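Local structure of leucine aminopeptidase 2, chloroplastic (Streptomyces sp. BC16019, 5LHJ) at residues G257-G262 with D366-V371; A135-Y140 with E175-A180; V348-V353 with L446-F451. The protein takes part in bottromycin maturation as an M17-family metalloaminopeptidase that binds two manganese ions and probably removes N-terminal residues from peptides. All coordinates share one frame; numbering follows the deposited sequence.

How the interactions relate
Interactions 1 and 3 are neighbours in the catalytic domain, with centres about 11 Å apart. Helix 345-358 lies on one face of the sheet that holds interaction 1: Leu350 CD2 is 3.7 Å from Val259 CG1 and 4.1 Å from Lys261 CB, while Leu448 CD1 of helix 440-449 comes within 3.8 Å of Asp370 OD2. Both contacts also border the two-manganese site, since Lys261 is a metal ligand and the helix of Val348 starts at another, Glu345; no manganese is bound to this chain. Interaction 2 is remote, its centre about 23 Å from that of interaction 1 and 31 Å from that of interaction 3; it joins a helix of the N-terminal domain to helix 164-185.

Interaction 1: residues G257-G262 with D366-V371; sequences GLVGKG and DLVVDV
Gly257 and Val259 meet strand 367-371 with both N-H and C=O, and Lys261 N continues the ladder. Gly257 N donates to Leu367 O in an almost straight bond, with 176° at the hydrogen, and Gly257 O receives Val369 N. One step on, Val259 N donates to Val369 O and Val371 N returns to Val259 O at 2.8 Å. The last rung, Lys261 N to Val371 O, is longer at 3.1 Å. Carbonyls also take C-H donors: Val259 O lies 3.1 Å from Asp370 CA, a weak contact beside its N-H bond. Among the side chains, Leu258 has CG anti to its own carbonyl carbon, which lays CD2 alongside Val369, 3.9 Å from CB. On the other face Val259 CG2 comes to 4.0 Å from Val368 CG1, the two side chains crossing at a slant, and Val259 CB sits 3.9 Å from Asp370 CB.

These rungs make a parallel pair, the strand axes 4.6 Å apart and 19° from parallel, within the mixed sheet of the M17 catalytic domain, an alpha/beta/alpha sandwich. Helix 345-358 covers the Val259 and Val368 face, whereas helices 286-301 and 486-498 cover that of Val371. The sheet extends past both strands: Leu258 bonds through its backbone to Arg308 and His310 on one side, and Asp370 reaches strand 458-462 on the other. Asp370 CG stands between backbone N and carbonyl carbon (chi1 80°), which carries the carboxylate away from Val259; OD1 is hydrogen-bonded to His460 ND1 and OD2 to Trp458 NE1. Lys261, a ligand of the first manganese when it is bound, lies at the break in strand 255-263; its chain runs out extended, and NZ is held by Thr373 O and a salt bridge to Asp284, itself a ligand of that ion.

Interaction 2: residues A135-Y140 with E175-A180; sequences AVLGLY and EATCLA
A helix-helix junction between the N-terminal and catalytic parts of the enzyme brings Val136, Leu137 and Tyr140 against Cys178 and Thr177. Helix 124-139 lies beside helix 164-185 here; the local axes approach to 9.5 Å and run 25° from parallel. Cys178 is the hub. Its SG is anti to its own carbonyl carbon (chi1 -69°), which projects the sulfur between the three side chains opposite, 4.1 Å from Val136 CG1 and equally far from Leu137 CD2. The closest of these partners is Tyr140, whose CD1 lies 3.6 Å from SG. This sulfur-aromatic contact is oblique: SG stands 4.7 Å from the ring centroid and 58° off the ring normal. Next to it Leu137 CD2 touches Thr177 CG2 at 3.7 Å, the two side chains crossing at about a right angle.

Polar groups find partners around this patch. Tyr140 OH is hydrogen-bonded to Asp182 OD1 and Asn185 ND2, both farther along helix 164-185; these bonds fix where the tip of the side chain lies, and so help keep the ring beside Cys178. Thr177 OG1 turns back to Ala173 O and also meets Arg487 NE of helix 486-498, while Leu137 O accepts a hydrogen bond from Arg181 NH1. Across the two segments it is mostly methyl, sulfur and ring surfaces that meet, so dispersion probably dominates, with the hydrogen bonds at the margins.

Interaction 3: residues V348-V353 with L446-F451; sequences VVLADV and LFLQDF
Val348, Leu350 and Ala351 on one side of helix 345-358 meet Phe447, Leu448 and Phe451 of segment 446-451, a buried helix-helix contact of the M17 catalytic domain. The first helix starts at the manganese ligand Glu345 and lies against the sheet; helix 440-449 packs beside it, Leu448 also reaching Trp458 and His460 of strand 458-462.

One contact is CH-pi. Ala351 CB stands over the centre of the Phe451 ring, 3.4 Å from the centroid and only 6° off the normal, so the methyl faces all six ring carbons almost evenly. Phe451 CG is anti to its own carbonyl carbon (chi1 -63°), which sends the ring toward helix 345-358, and chi2 of -81° turns its face to Ala351; His331 packs edge-to-face with that ring. An alanine in place of Phe451 would probably open a gap under the Ala351 methyl and leave His331 without its ring partner.

The other side-chain contacts are apolar. Leu350 CB meets Leu448 CD2 at 3.8 Å, and Leu350 CD1 lies 4.1 Å from the same methyl. Phe447 brings its far end to the helix obliquely, with CZ 4.3 Å from Val348 CG2 and CE1 4.3 Å from Ala351 CB, so Ala351 touches both phenylalanines. At the backbone of the first helix, the Phe451 CB methylene closes to 3.4 Å from Ala351 O.

Interaction 1: residues G257-G262 with D366-V371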
loop_
_atom_site.group_PDB
_atom_site.type_symbol
_atom_site.label_atom_id
_atom_site.label_comp_id
_atom_site.label_asym_id
_atom_site.label_seq_id
_atom_site.Cartn_x
_atom_site.Cartn_y
_atom_site.Cartn_z
ATOM N N GLY A 257 0.532 4.045 -44.123
ATOM C CA GLY A 257 0.655 5.030 -43.053
ATOM C C GLY A 257 1.159 4.369 -41.784
ATOM O O GLY A 257 0.618 3.344 -41.390
ATOM N N LEU A 258 2.200 4.935 -41.171
ATOM C CA LEU A 258 2.721 4.478 -39.881
ATOM C C LEU A 258 2.497 5.587 -38.859
ATOM O O LEU A 258 2.849 6.743 -39.109
ATOM C CB LEU A 258 4.228 4.177 -39.945
ATOM C CG LEU A 258 4.700 3.146 -40.977
ATOM C CD1 LEU A 258 6.211 2.988 -40.925
ATOM C CD2 LEU A 258 4.002 1.807 -40.760
ATOM N N VAL A 259 1.915 5.236 -37.717
ATOM C CA VAL A 259 1.632 6.191 -36.659
ATOM C C VAL A 259 2.448 5.777 -35.441
ATOM O O VAL A 259 2.302 4.651 -34.976
ATOM C CB VAL A 259 0.130 6.210 -36.297
ATOM C CG1 VAL A 259 -0.135 7.159 -35.134
ATOM C CG2 VAL A 259 -0.698 6.601 -37.512
ATOM N N GLY A 260 3.286 6.678 -34.920
ATOM C CA GLY A 260 4.154 6.358 -33.779
ATOM C C GLY A 260 3.961 7.283 -32.594
ATOM O O GLY A 260 4.094 8.499 -32.743
ATOM N N LYS A 261 3.668 6.717 -31.421
ATOM C CA LYS A 261 3.474 7.501 -30.192
ATOM C C LYS A 261 4.787 8.107 -29.696
ATOM O O LYS A 261 5.717 7.375 -29.372
ATOM C CB LYS A 261 2.856 6.634 -29.079
ATOM C CG LYS A 261 2.703 7.308 -27.709
ATOM C CD LYS A 261 2.411 6.285 -26.605
ATOM C CE LYS A 261 2.684 6.884 -25.240
ATOM N NZ LYS A 261 2.363 5.959 -24.143
ATOM N N GLY A 262 4.843 9.442 -29.634
ATOM C CA GLY A 262 6.049 10.154 -29.220
ATOM C C GLY A 262 5.944 10.953 -27.933
ATOM O O GLY A 262 6.280 12.140 -27.914
ATOM N N ASP A 366 -3.571 2.971 -48.045
ATOM C CA ASP A 366 -4.203 1.682 -48.234
ATOM C C ASP A 366 -4.240 0.903 -46.924
ATOM O O ASP A 366 -5.058 0.003 -46.792
ATOM C CB ASP A 366 -3.446 0.843 -49.271
ATOM C CG ASP A 366 -3.499 1.443 -50.664
ATOM O OD1 ASP A 366 -4.569 1.361 -51.302
ATOM O OD2 ASP A 366 -2.465 1.985 -51.118
ATOM N N LEU A 367 -3.336 1.232 -45.991
ATOM C CA LEU A 367 -3.166 0.496 -44.735
ATOM C C LEU A 367 -2.574 1.451 -43.698
ATOM O O LEU A 367 -1.744 2.278 -44.046
ATOM C CB LEU A 367 -2.205 -0.690 -44.948
ATOM C CG LEU A 367 -1.435 -1.229 -43.727
ATOM C CD1 LEU A 367 -2.375 -1.993 -42.814
ATOM C CD2 LEU A 367 -0.264 -2.106 -44.101
ATOM N N VAL A 368 -2.998 1.335 -42.442
ATOM C CA VAL A 368 -2.399 2.122 -41.351
ATOM C C VAL A 368 -1.907 1.195 -40.245
ATOM O O VAL A 368 -2.657 0.344 -39.783
ATOM C CB VAL A 368 -3.404 3.140 -40.772
ATOM C CG1 VAL A 368 -2.807 3.901 -39.586
ATOM C CG2 VAL A 368 -3.840 4.109 -41.863
ATOM N N VAL A 369 -0.661 1.372 -39.814
ATOM C CA VAL A 369 -0.094 0.595 -38.706
ATOM C C VAL A 369 0.346 1.577 -37.627
ATOM O O VAL A 369 1.109 2.485 -37.915
ATOM C CB VAL A 369 1.105 -0.264 -39.147
ATOM C CG1 VAL A 369 1.745 -0.985 -37.947
ATOM C CG2 VAL A 369 0.679 -1.270 -40.208
ATOM N N ASP A 370 -0.147 1.413 -36.398
ATOM C CA ASP A 370 0.345 2.228 -35.287
ATOM C C ASP A 370 1.262 1.411 -34.389
ATOM O O ASP A 370 1.093 0.194 -34.256
ATOM C CB ASP A 370 -0.780 2.913 -34.515
ATOM C CG ASP A 370 -1.463 2.011 -33.539
ATOM O OD1 ASP A 370 -0.880 1.730 -32.449
ATOM O OD2 ASP A 370 -2.603 1.612 -33.829
ATOM N N VAL A 371 2.248 2.100 -33.817
ATOM C CA VAL A 371 3.231 1.508 -32.920
ATOM C C VAL A 371 3.316 2.399 -31.696
ATOM O O VAL A 371 3.528 3.614 -31.819
ATOM C CB VAL A 371 4.635 1.420 -33.578
ATOM C CG1 VAL A 371 5.592 0.630 -32.696
ATOM C CG2 VAL A 371 4.556 0.787 -34.959
#

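Interaction 2: residues A135-Y140 with E175-A180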
loop_
_atom_site.group_PDB
_atom_site.type_symbol
_atom_site.label_atom_id
_atom_site.label_comp_id
_atom_site.label_asym_id
_atom_site.label_seq_id
_atom_site.Cartn_x
_atom_site.Cartn_y
_atom_site.Cartn_z
ATOM N N ALA A 135 26.280 -8.236 -35.270
ATOM C CA ALA A 135 27.537 -7.526 -35.045
ATOM C C ALA A 135 27.297 -6.070 -34.662
ATOM O O ALA A 135 27.847 -5.591 -33.670
ATOM C CB ALA A 135 28.417 -7.600 -36.275
ATOM N N VAL A 136 26.466 -5.375 -35.439
ATOM C CA VAL A 136 26.143 -3.978 -35.157
ATOM C C VAL A 136 25.356 -3.855 -33.853
ATOM O O VAL A 136 25.672 -3.019 -32.997
ATOM C CB VAL A 136 25.357 -3.328 -36.316
ATOM C CG1 VAL A 136 24.896 -1.914 -35.960
ATOM C CG2 VAL A 136 26.204 -3.316 -37.574
ATOM N N LEU A 137 24.339 -4.695 -33.701
ATOM C CA LEU A 137 23.501 -4.655 -32.493
ATOM C C LEU A 137 24.291 -4.977 -31.222
ATOM O O LEU A 137 24.050 -4.368 -30.163
ATOM C CB LEU A 137 22.308 -5.603 -32.646
ATOM C CG LEU A 137 21.327 -5.253 -33.760
ATOM C CD1 LEU A 137 20.294 -6.365 -33.881
ATOM C CD2 LEU A 137 20.683 -3.899 -33.536
ATOM N N GLY A 138 25.234 -5.918 -31.321
ATOM C CA GLY A 138 26.074 -6.314 -30.185
ATOM C C GLY A 138 27.164 -5.325 -29.801
ATOM O O GLY A 138 27.591 -5.292 -28.631
ATOM N N LEU A 139 27.604 -4.516 -30.768
ATOM C CA LEU A 139 28.592 -3.456 -30.525
ATOM C C LEU A 139 28.014 -2.167 -29.958
ATOM O O LEU A 139 28.760 -1.308 -29.481
ATOM C CB LEU A 139 29.330 -3.102 -31.803
ATOM C CG LEU A 139 30.461 -4.039 -32.182
ATOM C CD1 LEU A 139 30.977 -3.650 -33.562
ATOM C CD2 LEU A 139 31.573 -4.005 -31.127
ATOM N N TYR A 140 26.699 -2.030 -30.019
ATOM C CA TYR A 140 26.024 -0.825 -29.572
ATOM C C TYR A 140 26.418 -0.401 -28.156
ATOM O O TYR A 140 26.444 -1.218 -27.247
ATOM C CB TYR A 140 24.505 -1.015 -29.644
ATOM C CG TYR A 140 23.744 0.201 -29.191
ATOM C CD1 TYR A 140 23.573 1.276 -30.045
ATOM C CD2 TYR A 140 23.241 0.297 -27.892
ATOM C CE1 TYR A 140 22.906 2.411 -29.634
ATOM C CE2 TYR A 140 22.565 1.422 -27.469
ATOM C CZ TYR A 140 22.407 2.491 -28.350
ATOM O OH TYR A 140 21.748 3.620 -27.957
ATOM N N GLU A 175 21.586 -0.583 -38.117
ATOM C CA GLU A 175 21.854 0.846 -37.916
ATOM C C GLU A 175 20.568 1.628 -37.612
ATOM O O GLU A 175 20.564 2.484 -36.743
ATOM C CB GLU A 175 22.614 1.429 -39.103
ATOM C CG GLU A 175 24.076 0.983 -39.112
ATOM C CD GLU A 175 24.810 1.304 -40.398
ATOM O OE1 GLU A 175 24.350 2.198 -41.143
ATOM O OE2 GLU A 175 25.867 0.666 -40.669
ATOM N N ALA A 176 19.473 1.279 -38.285
ATOM C CA ALA A 176 18.159 1.894 -37.996
ATOM C C ALA A 176 17.712 1.534 -36.567
ATOM O O ALA A 176 17.227 2.383 -35.825
ATOM C CB ALA A 176 17.126 1.437 -39.007
ATOM N N THR A 177 17.892 0.276 -36.185
ATOM C CA THR A 177 17.561 -0.148 -34.819
ATOM C C THR A 177 18.347 0.676 -33.791
ATOM O O THR A 177 17.792 1.139 -32.795
ATOM C CB THR A 177 17.821 -1.655 -34.622
ATOM O OG1 THR A 177 17.054 -2.405 -35.569
ATOM C CG2 THR A 177 17.436 -2.122 -33.226
ATOM N N CYS A 178 19.639 0.880 -34.042
ATOM C CA CYS A 178 20.481 1.634 -33.107
ATOM C C CYS A 178 20.125 3.133 -33.039
ATOM O O CYS A 178 20.300 3.766 -31.993
ATOM C CB CYS A 178 21.968 1.406 -33.439
ATOM S SG CYS A 178 22.543 -0.290 -33.091
ATOM N N LEU A 179 19.614 3.691 -34.139
ATOM C CA LEU A 179 19.062 5.050 -34.132
ATOM C C LEU A 179 17.891 5.119 -33.132
ATOM O O LEU A 179 17.818 6.023 -32.297
ATOM C CB LEU A 179 18.589 5.468 -35.525
ATOM C CG LEU A 179 17.746 6.734 -35.646
ATOM C CD1 LEU A 179 18.506 7.934 -35.090
ATOM C CD2 LEU A 179 17.350 6.948 -37.097
ATOM N N ALA A 180 16.981 4.157 -33.229
ATOM C CA ALA A 180 15.859 4.104 -32.285
ATOM C C ALA A 180 16.364 3.944 -30.840
ATOM O O ALA A 180 15.840 4.603 -29.942
ATOM C CB ALA A 180 14.881 3.008 -32.646
#

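Interaction 3: residues V348-V353 with L446-F451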
loop_
_atom_site.group_PDB
_atom_site.type_symbol
_atom_site.label_atom_id
_atom_site.label_comp_id
_atom_site.label_asym_id
_atom_site.label_seq_id
_atom_site.Cartn_x
_atom_site.Cartn_y
_atom_site.Cartn_z
ATOM N N VAL A 348 -5.313 8.771 -26.202
ATOM C CA VAL A 348 -5.968 10.060 -26.436
ATOM C C VAL A 348 -5.181 10.890 -27.469
ATOM O O VAL A 348 -5.774 11.520 -28.333
ATOM C CB VAL A 348 -6.154 10.826 -25.092
ATOM C CG1 VAL A 348 -6.693 12.234 -25.306
ATOM C CG2 VAL A 348 -7.060 10.043 -24.155
ATOM N N VAL A 349 -3.859 10.859 -27.377
ATOM C CA VAL A 349 -2.979 11.526 -28.336
ATOM C C VAL A 349 -3.088 10.873 -29.737
ATOM O O VAL A 349 -3.195 11.564 -30.758
ATOM C CB VAL A 349 -1.516 11.500 -27.837
ATOM C CG1 VAL A 349 -0.565 11.981 -28.906
ATOM C CG2 VAL A 349 -1.350 12.335 -26.564
ATOM N N LEU A 350 -3.051 9.547 -29.785
ATOM C CA LEU A 350 -3.109 8.815 -31.045
ATOM C C LEU A 350 -4.436 8.961 -31.790
ATOM O O LEU A 350 -4.444 8.920 -33.017
ATOM C CB LEU A 350 -2.833 7.327 -30.814
ATOM C CG LEU A 350 -1.423 6.958 -30.341
ATOM C CD1 LEU A 350 -1.349 5.500 -29.876
ATOM C CD2 LEU A 350 -0.437 7.219 -31.439
ATOM N N ALA A 351 -5.541 9.106 -31.050
ATOM C CA ALA A 351 -6.901 9.111 -31.624
ATOM C C ALA A 351 -7.033 10.014 -32.845
ATOM O O ALA A 351 -7.371 9.564 -33.944
ATOM C CB ALA A 351 -7.912 9.517 -30.562
ATOM N N ASP A 352 -6.704 11.288 -32.679
ATOM C CA ASP A 352 -6.905 12.260 -33.771
ATOM C C ASP A 352 -5.931 12.025 -34.914
ATOM O O ASP A 352 -6.257 12.268 -36.073
ATOM C CB ASP A 352 -6.764 13.687 -33.254
ATOM C CG ASP A 352 -7.614 13.928 -32.044
ATOM O OD1 ASP A 352 -8.803 14.241 -32.234
ATOM O OD2 ASP A 352 -7.138 13.737 -30.891
ATOM N N VAL A 353 -4.742 11.518 -34.598
ATOM C CA VAL A 353 -3.764 11.217 -35.645
ATOM C C VAL A 353 -4.250 10.044 -36.510
ATOM O O VAL A 353 -4.077 10.057 -37.723
ATOM C CB VAL A 353 -2.362 10.947 -35.059
ATOM C CG1 VAL A 353 -1.367 10.613 -36.163
ATOM C CG2 VAL A 353 -1.903 12.152 -34.243
ATOM N N LEU A 446 -9.254 -1.475 -28.795
ATOM C CA LEU A 446 -10.639 -1.152 -29.201
ATOM C C LEU A 446 -10.894 0.365 -29.268
ATOM O O LEU A 446 -11.567 0.857 -30.176
ATOM C CB LEU A 446 -11.639 -1.817 -28.246
ATOM C CG LEU A 446 -11.638 -3.355 -28.274
ATOM C CD1 LEU A 446 -12.366 -3.927 -27.066
ATOM C CD2 LEU A 446 -12.247 -3.878 -29.569
ATOM N N PHE A 447 -10.359 1.094 -28.292
ATOM C CA PHE A 447 -10.401 2.558 -28.272
ATOM C C PHE A 447 -9.809 3.122 -29.567
ATOM O O PHE A 447 -10.454 3.953 -30.244
ATOM C CB PHE A 447 -9.658 3.064 -27.009
ATOM C CG PHE A 447 -9.648 4.549 -26.825
ATOM C CD1 PHE A 447 -8.842 5.374 -27.624
ATOM C CD2 PHE A 447 -10.397 5.139 -25.811
ATOM C CE1 PHE A 447 -8.817 6.751 -27.436
ATOM C CE2 PHE A 447 -10.357 6.515 -25.612
ATOM C CZ PHE A 447 -9.576 7.322 -26.432
ATOM N N LEU A 448 -8.597 2.692 -29.911
ATOM C CA LEU A 448 -7.928 3.169 -31.132
ATOM C C LEU A 448 -8.698 2.791 -32.395
ATOM O O LEU A 448 -8.782 3.577 -33.342
ATOM C CB LEU A 448 -6.507 2.613 -31.231
ATOM C CG LEU A 448 -5.507 3.026 -30.148
ATOM C CD1 LEU A 448 -4.187 2.305 -30.394
ATOM C CD2 LEU A 448 -5.287 4.525 -30.097
ATOM N N GLN A 449 -9.258 1.584 -32.402
ATOM C CA GLN A 449 -10.009 1.096 -33.556
ATOM C C GLN A 449 -11.132 2.058 -33.970
ATOM O O GLN A 449 -11.376 2.215 -35.166
ATOM C CB GLN A 449 -10.583 -0.294 -33.285
ATOM C CG GLN A 449 -11.211 -0.955 -34.507
ATOM C CD GLN A 449 -11.687 -2.371 -34.225
ATOM O OE1 GLN A 449 -12.002 -2.720 -33.087
ATOM N NE2 GLN A 449 -11.752 -3.192 -35.272
ATOM N N ASP A 450 -11.779 2.692 -32.985
ATOM C CA ASP A 450 -12.882 3.657 -33.210
ATOM C C ASP A 450 -12.473 4.801 -34.168
ATOM O O ASP A 450 -13.320 5.395 -34.841
ATOM C CB ASP A 450 -13.302 4.368 -31.899
ATOM C CG ASP A 450 -14.012 3.477 -30.865
ATOM O OD1 ASP A 450 -14.456 2.344 -31.132
ATOM O OD2 ASP A 450 -14.122 3.979 -29.710
ATOM N N PHE A 451 -11.189 5.140 -34.198
ATOM C CA PHE A 451 -10.723 6.320 -34.930
ATOM C C PHE A 451 -10.190 6.018 -36.326
ATOM O O PHE A 451 -9.827 6.936 -37.043
ATOM C CB PHE A 451 -9.678 7.036 -34.083
ATOM C CG PHE A 451 -10.235 7.535 -32.793
ATOM C CD1 PHE A 451 -10.948 8.724 -32.750
ATOM C CD2 PHE A 451 -10.104 6.793 -31.624
ATOM C CE1 PHE A 451 -11.486 9.189 -31.552
ATOM C CE2 PHE A 451 -10.656 7.238 -30.430
ATOM C CZ PHE A 451 -11.337 8.440 -30.390
#